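Local coordinates for protein ribokinase (Arabidopsis thaliana, PDB 6ILS) that catalyses the ATP- and magnesium-dependent phosphorylation of D-ribose at O-5, giving the D-ribose 5-phosphate used in nucleotide synthesis and the pentose phosphate pathway, at residues L5-S10 and T56-R61; L140-I145 and I165-G170; I183-P188 and V219-V224. One frame throughout, in Å; residues are numbered along the deposited sequence.

Contact 1 of 3, residues L5-S10 and T56-R61; sequences LVVVGS and TYFVGR
Val8 and Val59 lie side by side on one face of two parallel strands, pointing the same way, with Val8 CG2 3.8 Å from Val59 CB. Val59 CG1 stands anti to its backbone N (chi1 180°), which leaves CG2 beside the N and turned back along the strand, 4.0 Å from Val6 CG1; these two valines meet at a slant. Tyr57 shares the face but offers Val6 little more than its CB, because its ring leads away and stacks on His83. Ile132 and Val133 of the short helix 131-134 pack over these valines.

Four backbone hydrogen bonds, the middle two almost straight, zip the strands together: Tyr57 N to Leu5 O, Val7 N to Tyr57 O, Val59 N to Val7 O and Gly9 N to Val59 O. The pair belongs to the central, largely parallel sheet of the Rossmann-like alpha/beta domain of PfkB kinases, and the strand axes lie at 14° to each other.

On the other face Leu5 and Thr56 run alongside each other, Leu5 CD2 3.7 Å from Thr56 OG1, whose hydrogen bond goes to Tyr54 O. Further along, chi1 of 173° sets Phe58 CG anti to its backbone N, and the ring reaches the end of the first strand, where CE1 and CZ each come obliquely to 3.5 Å from Gly9 O. Gly60 N sits 4.2 Å above the ring plane, over its centre. A CB on Gly60 would clash with Phe58 CZ, and one on Gly9 would jam against Val8 O. Ala46 of helix 41-51 touches Val7, Thr56 and Phe58. Where the strands part, water 1 lies between them, accepting from Arg61 N and standing 2.8 Å from Gly9 O. Ser10 then turns off toward the ribose pocket.

Contact 2 of 3, residues L140-I145 and I165-G170; sequences LLQREI and ILDVGG. With RIB (alpha-D-ribofuranose), chain F.
Chi1 of −67° sets Glu144 CG beside its own backbone N, 3.6 Å from Gly170 CA; the chain then runs out extended to put OE2 2.6 Å from ribose O1, which donates a hydrogen bond to it. Asp167 has CG anti to its backbone N (chi1 169°), and its OD2 lies 3.8 Å from Gln142 CG. The amide of Gln142 and the carboxylate are turned 62° apart, and Gln45 bonds to both, weakly in the case of Asp167 OD2. Asp167 OD1 takes Gly169 N at 2.9 Å from above the carboxylate plane, closing an Asx turn, and forms a salt bridge with Lys225.

The strands are the two parallel arms of a beta-alpha-beta unit connected by helix 147-158. Leu140 CD2 packs 3.6 Å from Ile165 CB, and Leu141 bonds through N to Ile165 O and through O to Asp167 N. Beyond it a beta bulge shifts the register by two, so that Arg143 N reaches Gly169 O at 2.9 Å. A CB on Gly170 would run into Arg143 O. The bent Arg143 side chain leads away to a salt bridge with Asp147, and its NH1 donates to water 2, 2.6 Å from Val168 O.

Ser10 OG and Lys41 N both bond to Glu144 OE1; this grip probably fixes the carboxylate's rotation and presents OE2 to the anomeric hydroxyl, across the ring oxygen from the C4 that carries the phosphorylatable C5-O5 arm.

Contact 3 of 3, residues I183-P188 and V219-V224; sequences IDILSP and VKQVLV
Polar bonds join Leu186 and Ser187 to the strand of Gln221 and Leu223. Leu186 N donates to Gln221 O at 3.0 Å, and Leu186 O accepts from Leu223 N at 2.8 Å. The next rung of this parallel ladder would need an N-H at Pro188, which has none. Ser187 takes over instead: with OG anti to its backbone N (chi1 −169°), the hydroxyl donates to Leu223 O over 3.0 Å, tilted 20° from the carbonyl plane. Pro188 CD lies 3.5 Å from the same oxygen, and a CA-H...O contact from Val224 to Pro188 O follows.

These neighbouring parallel strands of the Rossmann-like sheet lead toward the ATP site, and Lys225, predicted to bind the nucleotide, bonds through NZ to Ser187 O.

Side-chain packing falls on both faces. On one, Ile185 crosses two neighbours, its CD1 methyl 3.5 Å from the amide oxygen Gln221 OE1 and its CG2 4.0 Å from Leu223 CB, with Met269 of helix 257-270 packed against it. An alanine at Ile185 would probably open a gap between Gln221, Leu223 and Met269 and leave the Gln221 side chain freer to turn. On the other face Val219 CG1 touches Leu186 CB at 3.8 Å, while Pro188 meets Val222 at about a right angle and helix 204-216 packs on Val222 and Val224.

From the N terminus, contact 1 closes first: strand 5-8 pairs with 56-63 after the chain has made strands 12-18 and 33-39 of the four-stranded sheet and helix 41-51. Contact 2 then closes the much shorter loop over helix 147-158, and contact 3 the loop holding helices 190-197 and 204-216. The three follow in series, neither nesting nor crossing. In the sheet they are consecutive pairs: strand 5-8 borders 138-143, with Val6 O bonded to Leu140 N, and 164-170 borders 185-187, with Leu166 O bonded to Ser187 N. Contacts 1 and 3, their centres about 19 Å apart, are thus joined through contact 2.

Contact 1 of 3, residues L5-S10 and T56-R61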
loop_
_atom_site.group_PDB
_atom_site.type_symbol
_atom_site.label_atom_id
_atom_site.label_comp_id
_atom_site.label_asym_id
_atom_site.label_seq_id
_atom_site.Cartn_x
_atom_site.Cartn_y
_atom_site.Cartn_z
ATOM N N LEU B 5 7.222 -16.213 -24.765
ATOM C CA LEU B 5 6.815 -16.646 -23.434
ATOM C C LEU B 5 5.573 -15.869 -23.054
ATOM O O LEU B 5 5.582 -14.629 -23.015
ATOM C CB LEU B 5 7.923 -16.416 -22.396
ATOM C CG LEU B 5 7.490 -16.428 -20.921
ATOM C CD1 LEU B 5 7.044 -17.820 -20.504
ATOM C CD2 LEU B 5 8.629 -15.942 -20.017
ATOM N N VAL B 6 4.489 -16.586 -22.780
ATOM C CA VAL B 6 3.271 -15.919 -22.335
ATOM C C VAL B 6 2.910 -16.310 -20.915
ATOM O O VAL B 6 2.675 -17.476 -20.604
ATOM C CB VAL B 6 2.092 -16.218 -23.266
ATOM C CG1 VAL B 6 0.825 -15.549 -22.723
ATOM C CG2 VAL B 6 2.417 -15.734 -24.650
ATOM N N VAL B 7 2.913 -15.310 -20.038
ATOM C CA VAL B 7 2.610 -15.493 -18.634
ATOM C C VAL B 7 1.210 -14.980 -18.369
ATOM O O VAL B 7 0.920 -13.797 -18.587
ATOM C CB VAL B 7 3.620 -14.731 -17.719
ATOM C CG1 VAL B 7 3.320 -14.996 -16.252
ATOM C CG2 VAL B 7 5.073 -15.120 -18.080
ATOM N N VAL B 8 0.337 -15.870 -17.920
ATOM C CA VAL B 8 -0.988 -15.469 -17.515
ATOM C C VAL B 8 -1.054 -15.609 -16.016
ATOM O O VAL B 8 -0.857 -16.696 -15.468
ATOM C CB VAL B 8 -2.087 -16.319 -18.192
ATOM C CG1 VAL B 8 -3.475 -15.771 -17.804
ATOM C CG2 VAL B 8 -1.898 -16.302 -19.712
ATOM N N GLY B 9 -1.299 -14.512 -15.312
ATOM C CA GLY B 9 -1.324 -14.636 -13.882
ATOM C C GLY B 9 -1.455 -13.322 -13.156
ATOM O O GLY B 9 -2.026 -12.360 -13.681
ATOM N N SER B 10 -0.887 -13.291 -11.955
ATOM C CA SER B 10 -1.111 -12.219 -10.986
ATOM C C SER B 10 -0.110 -11.071 -11.020
ATOM O O SER B 10 1.054 -11.253 -11.357
ATOM C CB SER B 10 -1.086 -12.793 -9.594
ATOM O OG SER B 10 0.161 -13.450 -9.369
ATOM N N THR B 56 8.399 -11.633 -24.279
ATOM C CA THR B 56 7.533 -12.032 -23.165
ATOM C C THR B 56 6.285 -11.155 -23.054
ATOM O O THR B 56 6.387 -9.924 -23.035
ATOM C CB THR B 56 8.308 -11.971 -21.831
ATOM O OG1 THR B 56 9.415 -12.882 -21.880
ATOM C CG2 THR B 56 7.409 -12.348 -20.662
ATOM N N TYR B 57 5.117 -11.792 -22.990
ATOM C CA TYR B 57 3.841 -11.128 -22.786
ATOM C C TYR B 57 3.312 -11.455 -21.398
ATOM O O TYR B 57 3.417 -12.596 -20.948
ATOM C CB TYR B 57 2.801 -11.589 -23.827
ATOM C CG TYR B 57 3.036 -11.023 -25.195
ATOM C CD1 TYR B 57 4.052 -11.518 -26.001
ATOM C CD2 TYR B 57 2.261 -9.981 -25.679
ATOM C CE1 TYR B 57 4.291 -10.993 -27.248
ATOM C CE2 TYR B 57 2.495 -9.446 -26.933
ATOM C CZ TYR B 57 3.505 -9.959 -27.712
ATOM O OH TYR B 57 3.746 -9.439 -28.957
ATOM N N PHE B 58 2.715 -10.469 -20.739
ATOM C CA PHE B 58 2.026 -10.705 -19.484
ATOM C C PHE B 58 0.540 -10.482 -19.710
ATOM O O PHE B 58 0.132 -9.412 -20.170
ATOM C CB PHE B 58 2.551 -9.776 -18.371
ATOM C CG PHE B 58 1.762 -9.859 -17.087
ATOM C CD1 PHE B 58 1.638 -11.069 -16.413
ATOM C CD2 PHE B 58 1.170 -8.738 -16.550
ATOM C CE1 PHE B 58 0.919 -11.178 -15.240
ATOM C CE2 PHE B 58 0.446 -8.825 -15.361
ATOM C CZ PHE B 58 0.327 -10.048 -14.694
ATOM N N VAL B 59 -0.254 -11.506 -19.410
ATOM C CA VAL B 59 -1.705 -11.402 -19.444
ATOM C C VAL B 59 -2.246 -11.342 -18.024
ATOM O O VAL B 59 -2.107 -12.286 -17.229
ATOM C CB VAL B 59 -2.345 -12.589 -20.194
ATOM C CG1 VAL B 59 -3.882 -12.447 -20.210
ATOM C CG2 VAL B 59 -1.767 -12.699 -21.585
ATOM N N GLY B 60 -2.860 -10.220 -17.674
ATOM C CA GLY B 60 -3.247 -10.030 -16.300
ATOM C C GLY B 60 -4.265 -8.914 -16.179
ATOM O O GLY B 60 -4.559 -8.240 -17.161
ATOM N N ARG B 61 -4.770 -8.726 -14.964
ATOM C CA ARG B 61 -5.803 -7.727 -14.667
ATOM C C ARG B 61 -5.337 -6.802 -13.565
ATOM O O ARG B 61 -4.922 -7.265 -12.500
ATOM C CB ARG B 61 -7.107 -8.399 -14.239
ATOM C CG ARG B 61 -7.779 -9.190 -15.342
ATOM C CD ARG B 61 -8.078 -8.281 -16.509
ATOM N NE ARG B 61 -8.762 -8.973 -17.593
ATOM C CZ ARG B 61 -8.139 -9.504 -18.637
ATOM N NH1 ARG B 61 -6.812 -9.439 -18.728
ATOM N NH2 ARG B 61 -8.843 -10.106 -19.589
HETATM O O HOH W 1 -4.026 -10.508 -12.924
#

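Contact 2 of 3, residues L140-I145 and I165-G170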
loop_
_atom_site.group_PDB
_atom_site.type_symbol
_atom_site.label_atom_id
_atom_site.label_comp_id
_atom_site.label_asym_id
_atom_site.label_seq_id
_atom_site.Cartn_x
_atom_site.Cartn_y
_atom_site.Cartn_z
ATOM N N LEU B 140 3.152 -19.867 -18.972
ATOM C CA LEU B 140 3.378 -20.016 -17.533
ATOM C C LEU B 140 2.183 -19.526 -16.746
ATOM O O LEU B 140 1.724 -18.410 -16.983
ATOM C CB LEU B 140 4.607 -19.205 -17.057
ATOM C CG LEU B 140 5.981 -19.434 -17.645
ATOM C CD1 LEU B 140 7.072 -18.846 -16.701
ATOM C CD2 LEU B 140 6.211 -20.901 -17.952
ATOM N N LEU B 141 1.708 -20.361 -15.823
ATOM C CA LEU B 141 0.604 -20.069 -14.913
ATOM C C LEU B 141 1.062 -20.229 -13.467
ATOM O O LEU B 141 2.045 -20.939 -13.199
ATOM C CB LEU B 141 -0.572 -21.025 -15.200
ATOM C CG LEU B 141 -0.952 -21.165 -16.672
ATOM C CD1 LEU B 141 -1.959 -22.318 -16.858
ATOM C CD2 LEU B 141 -1.535 -19.827 -17.241
ATOM N N GLN B 142 0.362 -19.582 -12.535
ATOM C CA GLN B 142 0.549 -19.828 -11.111
ATOM C C GLN B 142 -0.835 -19.942 -10.458
ATOM O O GLN B 142 -1.836 -20.039 -11.158
ATOM C CB GLN B 142 1.365 -18.717 -10.435
ATOM C CG GLN B 142 2.462 -18.121 -11.317
ATOM C CD GLN B 142 1.900 -17.196 -12.402
ATOM O OE1 GLN B 142 0.957 -16.414 -12.168
ATOM N NE2 GLN B 142 2.468 -17.289 -13.583
ATOM N N ARG B 143 -0.893 -19.907 -9.131
ATOM C CA ARG B 143 -2.189 -20.045 -8.475
ATOM C C ARG B 143 -2.594 -18.818 -7.681
ATOM O O ARG B 143 -2.943 -18.903 -6.503
ATOM C CB ARG B 143 -2.176 -21.288 -7.612
ATOM C CG ARG B 143 -1.878 -22.497 -8.473
ATOM C CD ARG B 143 -2.583 -23.743 -8.004
ATOM N NE ARG B 143 -4.041 -23.606 -7.945
ATOM C CZ ARG B 143 -4.749 -23.919 -6.865
ATOM N NH1 ARG B 143 -4.119 -24.345 -5.778
ATOM N NH2 ARG B 143 -6.071 -23.794 -6.858
ATOM N N GLU B 144 -2.578 -17.681 -8.367
ATOM C CA GLU B 144 -2.954 -16.388 -7.780
ATOM C C GLU B 144 -4.010 -15.687 -8.636
ATOM O O GLU B 144 -4.258 -14.487 -8.476
ATOM C CB GLU B 144 -1.700 -15.497 -7.615
ATOM C CG GLU B 144 -0.712 -16.021 -6.587
ATOM C CD GLU B 144 0.380 -15.005 -6.205
ATOM O OE1 GLU B 144 0.753 -14.144 -7.042
ATOM O OE2 GLU B 144 0.845 -15.067 -5.047
ATOM N N ILE B 145 -4.606 -16.437 -9.560
ATOM C CA ILE B 145 -5.803 -16.014 -10.301
ATOM C C ILE B 145 -6.784 -17.212 -10.273
ATOM O O ILE B 145 -6.403 -18.317 -9.855
ATOM C CB ILE B 145 -5.495 -15.580 -11.764
ATOM C CG1 ILE B 145 -5.122 -16.792 -12.616
ATOM C CG2 ILE B 145 -4.391 -14.506 -11.815
ATOM C CD1 ILE B 145 -4.937 -16.515 -14.069
ATOM N N ILE B 165 3.361 -24.644 -18.183
ATOM C CA ILE B 165 3.920 -24.839 -16.854
ATOM C C ILE B 165 3.029 -24.203 -15.806
ATOM O O ILE B 165 2.672 -23.024 -15.910
ATOM C CB ILE B 165 5.364 -24.226 -16.747
ATOM C CG1 ILE B 165 6.272 -24.836 -17.817
ATOM C CG2 ILE B 165 5.909 -24.416 -15.336
ATOM C CD1 ILE B 165 7.700 -24.283 -17.822
ATOM N N LEU B 166 2.668 -24.981 -14.796
ATOM C CA LEU B 166 1.903 -24.479 -13.683
ATOM C C LEU B 166 2.762 -24.450 -12.431
ATOM O O LEU B 166 3.166 -25.490 -11.894
ATOM C CB LEU B 166 0.637 -25.327 -13.454
ATOM C CG LEU B 166 -0.146 -24.995 -12.188
ATOM C CD1 LEU B 166 -0.795 -23.596 -12.256
ATOM C CD2 LEU B 166 -1.229 -26.072 -11.929
ATOM N N ASP B 167 3.054 -23.235 -11.985
ATOM C CA ASP B 167 3.736 -23.003 -10.727
ATOM C C ASP B 167 2.672 -23.150 -9.666
ATOM O O ASP B 167 1.564 -22.623 -9.823
ATOM C CB ASP B 167 4.401 -21.613 -10.737
ATOM C CG ASP B 167 4.905 -21.171 -9.375
ATOM O OD1 ASP B 167 5.108 -22.014 -8.484
ATOM O OD2 ASP B 167 5.095 -19.943 -9.193
ATOM N N VAL B 168 2.979 -23.888 -8.608
ATOM C CA VAL B 168 1.963 -24.219 -7.615
ATOM C C VAL B 168 1.877 -23.097 -6.600
ATOM O O VAL B 168 0.952 -23.035 -5.792
ATOM C CB VAL B 168 2.262 -25.590 -6.945
ATOM C CG1 VAL B 168 1.197 -25.952 -5.928
ATOM C CG2 VAL B 168 2.297 -26.650 -8.001
ATOM N N GLY B 169 2.824 -22.164 -6.673
ATOM C CA GLY B 169 2.822 -21.025 -5.776
ATOM C C GLY B 169 1.535 -20.221 -5.870
ATOM O O GLY B 169 0.983 -20.033 -6.960
ATOM N N GLY B 170 1.067 -19.757 -4.717
ATOM C CA GLY B 170 -0.159 -18.985 -4.621
ATOM C C GLY B 170 -1.088 -19.592 -3.579
ATOM O O GLY B 170 -0.680 -19.868 -2.452
HETATM O O5 RIB F . 6.740 -15.094 -5.358
HETATM C C5 RIB F . 6.714 -13.751 -4.951
HETATM C C4 RIB F . 5.414 -13.261 -4.971
HETATM O O4 RIB F . 4.454 -14.112 -4.177
HETATM C C3 RIB F . 5.454 -11.898 -4.154
HETATM O O3 RIB F . 5.842 -10.798 -5.112
HETATM C C2 RIB F . 4.345 -11.797 -3.574
HETATM O O2 RIB F . 3.494 -10.710 -4.118
HETATM C C1 RIB F . 3.574 -13.271 -3.701
HETATM O O1 RIB F . 2.492 -13.172 -4.553
HETATM O O HOH W 2 -1.331 -23.981 -4.872
#

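Contact 3 of 3, residues I183-P188 and V219-V224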
loop_
_atom_site.group_PDB
_atom_site.type_symbol
_atom_site.label_atom_id
_atom_site.label_comp_id
_atom_site.label_asym_id
_atom_site.label_seq_id
_atom_site.Cartn_x
_atom_site.Cartn_y
_atom_site.Cartn_z
ATOM N N ILE B 183 -2.049 -29.366 -18.110
ATOM C CA ILE B 183 -0.712 -28.770 -18.124
ATOM C C ILE B 183 0.338 -29.811 -18.505
ATOM O O ILE B 183 0.043 -31.012 -18.556
ATOM C CB ILE B 183 -0.373 -28.157 -16.764
ATOM C CG1 ILE B 183 -0.315 -29.258 -15.698
ATOM C CG2 ILE B 183 -1.375 -27.049 -16.423
ATOM C CD1 ILE B 183 0.125 -28.802 -14.347
ATOM N N ASP B 184 1.559 -29.360 -18.785
ATOM C CA ASP B 184 2.637 -30.273 -19.161
ATOM C C ASP B 184 3.635 -30.436 -18.019
ATOM O O ASP B 184 4.114 -31.534 -17.739
ATOM C CB ASP B 184 3.350 -29.773 -20.418
ATOM C CG ASP B 184 2.437 -29.745 -21.638
ATOM O OD1 ASP B 184 2.214 -30.820 -22.234
ATOM O OD2 ASP B 184 1.944 -28.657 -22.011
ATOM N N ILE B 185 3.946 -29.334 -17.349
ATOM C CA ILE B 185 4.906 -29.380 -16.263
ATOM C C ILE B 185 4.312 -28.756 -15.023
ATOM O O ILE B 185 3.823 -27.632 -15.068
ATOM C CB ILE B 185 6.211 -28.637 -16.637
ATOM C CG1 ILE B 185 6.832 -29.262 -17.882
ATOM C CG2 ILE B 185 7.171 -28.635 -15.455
ATOM C CD1 ILE B 185 8.063 -28.533 -18.408
ATOM N N LEU B 186 4.352 -29.486 -13.917
ATOM C CA LEU B 186 3.935 -28.976 -12.628
ATOM C C LEU B 186 5.186 -28.528 -11.873
ATOM O O LEU B 186 6.176 -29.270 -11.836
ATOM C CB LEU B 186 3.177 -30.054 -11.829
ATOM C CG LEU B 186 2.567 -29.600 -10.504
ATOM C CD1 LEU B 186 1.374 -28.684 -10.764
ATOM C CD2 LEU B 186 2.135 -30.806 -9.650
ATOM N N SER B 187 5.171 -27.337 -11.280
ATOM C CA SER B 187 6.357 -26.898 -10.537
ATOM C C SER B 187 6.052 -26.471 -9.098
ATOM O O SER B 187 5.769 -25.304 -8.825
ATOM C CB SER B 187 7.072 -25.758 -11.298
ATOM O OG SER B 187 8.361 -25.495 -10.733
ATOM N N PRO B 188 6.110 -27.434 -8.160
ATOM C CA PRO B 188 5.933 -27.174 -6.737
ATOM C C PRO B 188 7.252 -27.082 -5.999
ATOM O O PRO B 188 8.239 -27.660 -6.457
ATOM C CB PRO B 188 5.185 -28.413 -6.259
ATOM C CG PRO B 188 5.828 -29.504 -7.070
ATOM C CD PRO B 188 6.140 -28.883 -8.437
ATOM N N VAL B 219 0.172 -35.878 -14.450
ATOM C CA VAL B 219 1.234 -34.942 -14.833
ATOM C C VAL B 219 2.534 -35.670 -15.181
ATOM O O VAL B 219 3.114 -36.339 -14.332
ATOM C CB VAL B 219 1.513 -33.921 -13.729
ATOM C CG1 VAL B 219 2.389 -32.782 -14.289
ATOM C CG2 VAL B 219 0.217 -33.375 -13.174
ATOM N N LYS B 220 2.979 -35.512 -16.425
ATOM C CA LYS B 220 4.146 -36.214 -16.961
ATOM C C LYS B 220 5.474 -35.681 -16.435
ATOM O O LYS B 220 6.450 -36.434 -16.313
ATOM C CB LYS B 220 4.166 -36.125 -18.491
ATOM C CG LYS B 220 2.938 -36.698 -19.176
ATOM C CD LYS B 220 2.864 -38.203 -19.045
ATOM C CE LYS B 220 1.536 -38.740 -19.586
ATOM N NZ LYS B 220 0.398 -38.485 -18.648
ATOM N N GLN B 221 5.520 -34.379 -16.160
ATOM C CA GLN B 221 6.780 -33.728 -15.774
ATOM C C GLN B 221 6.582 -32.871 -14.549
ATOM O O GLN B 221 5.626 -32.097 -14.463
ATOM C CB GLN B 221 7.333 -32.879 -16.916
ATOM C CG GLN B 221 7.513 -33.616 -18.204
ATOM C CD GLN B 221 8.370 -32.848 -19.184
ATOM O OE1 GLN B 221 9.055 -31.896 -18.811
ATOM N NE2 GLN B 221 8.363 -33.277 -20.439
ATOM N N VAL B 222 7.465 -33.039 -13.576
ATOM C CA VAL B 222 7.393 -32.275 -12.353
ATOM C C VAL B 222 8.770 -31.647 -12.099
ATOM O O VAL B 222 9.781 -32.341 -12.048
ATOM C CB VAL B 222 6.956 -33.137 -11.160
ATOM C CG1 VAL B 222 6.798 -32.283 -9.903
ATOM C CG2 VAL B 222 5.626 -33.884 -11.493
ATOM N N LEU B 223 8.773 -30.326 -11.977
ATOM C CA LEU B 223 9.974 -29.529 -11.696
ATOM C C LEU B 223 9.941 -29.132 -10.226
ATOM O O LEU B 223 9.273 -28.173 -9.850
ATOM C CB LEU B 223 9.996 -28.286 -12.616
ATOM C CG LEU B 223 11.138 -27.282 -12.421
ATOM C CD1 LEU B 223 12.442 -27.966 -12.793
ATOM C CD2 LEU B 223 10.904 -26.045 -13.301
ATOM N N VAL B 224 10.608 -29.890 -9.369
ATOM C CA VAL B 224 10.518 -29.628 -7.945
ATOM C C VAL B 224 11.609 -28.678 -7.449
ATOM O O VAL B 224 12.796 -28.921 -7.667
ATOM C CB VAL B 224 10.596 -30.936 -7.127
ATOM C CG1 VAL B 224 10.290 -30.649 -5.671
ATOM C CG2 VAL B 224 9.623 -31.970 -7.683
#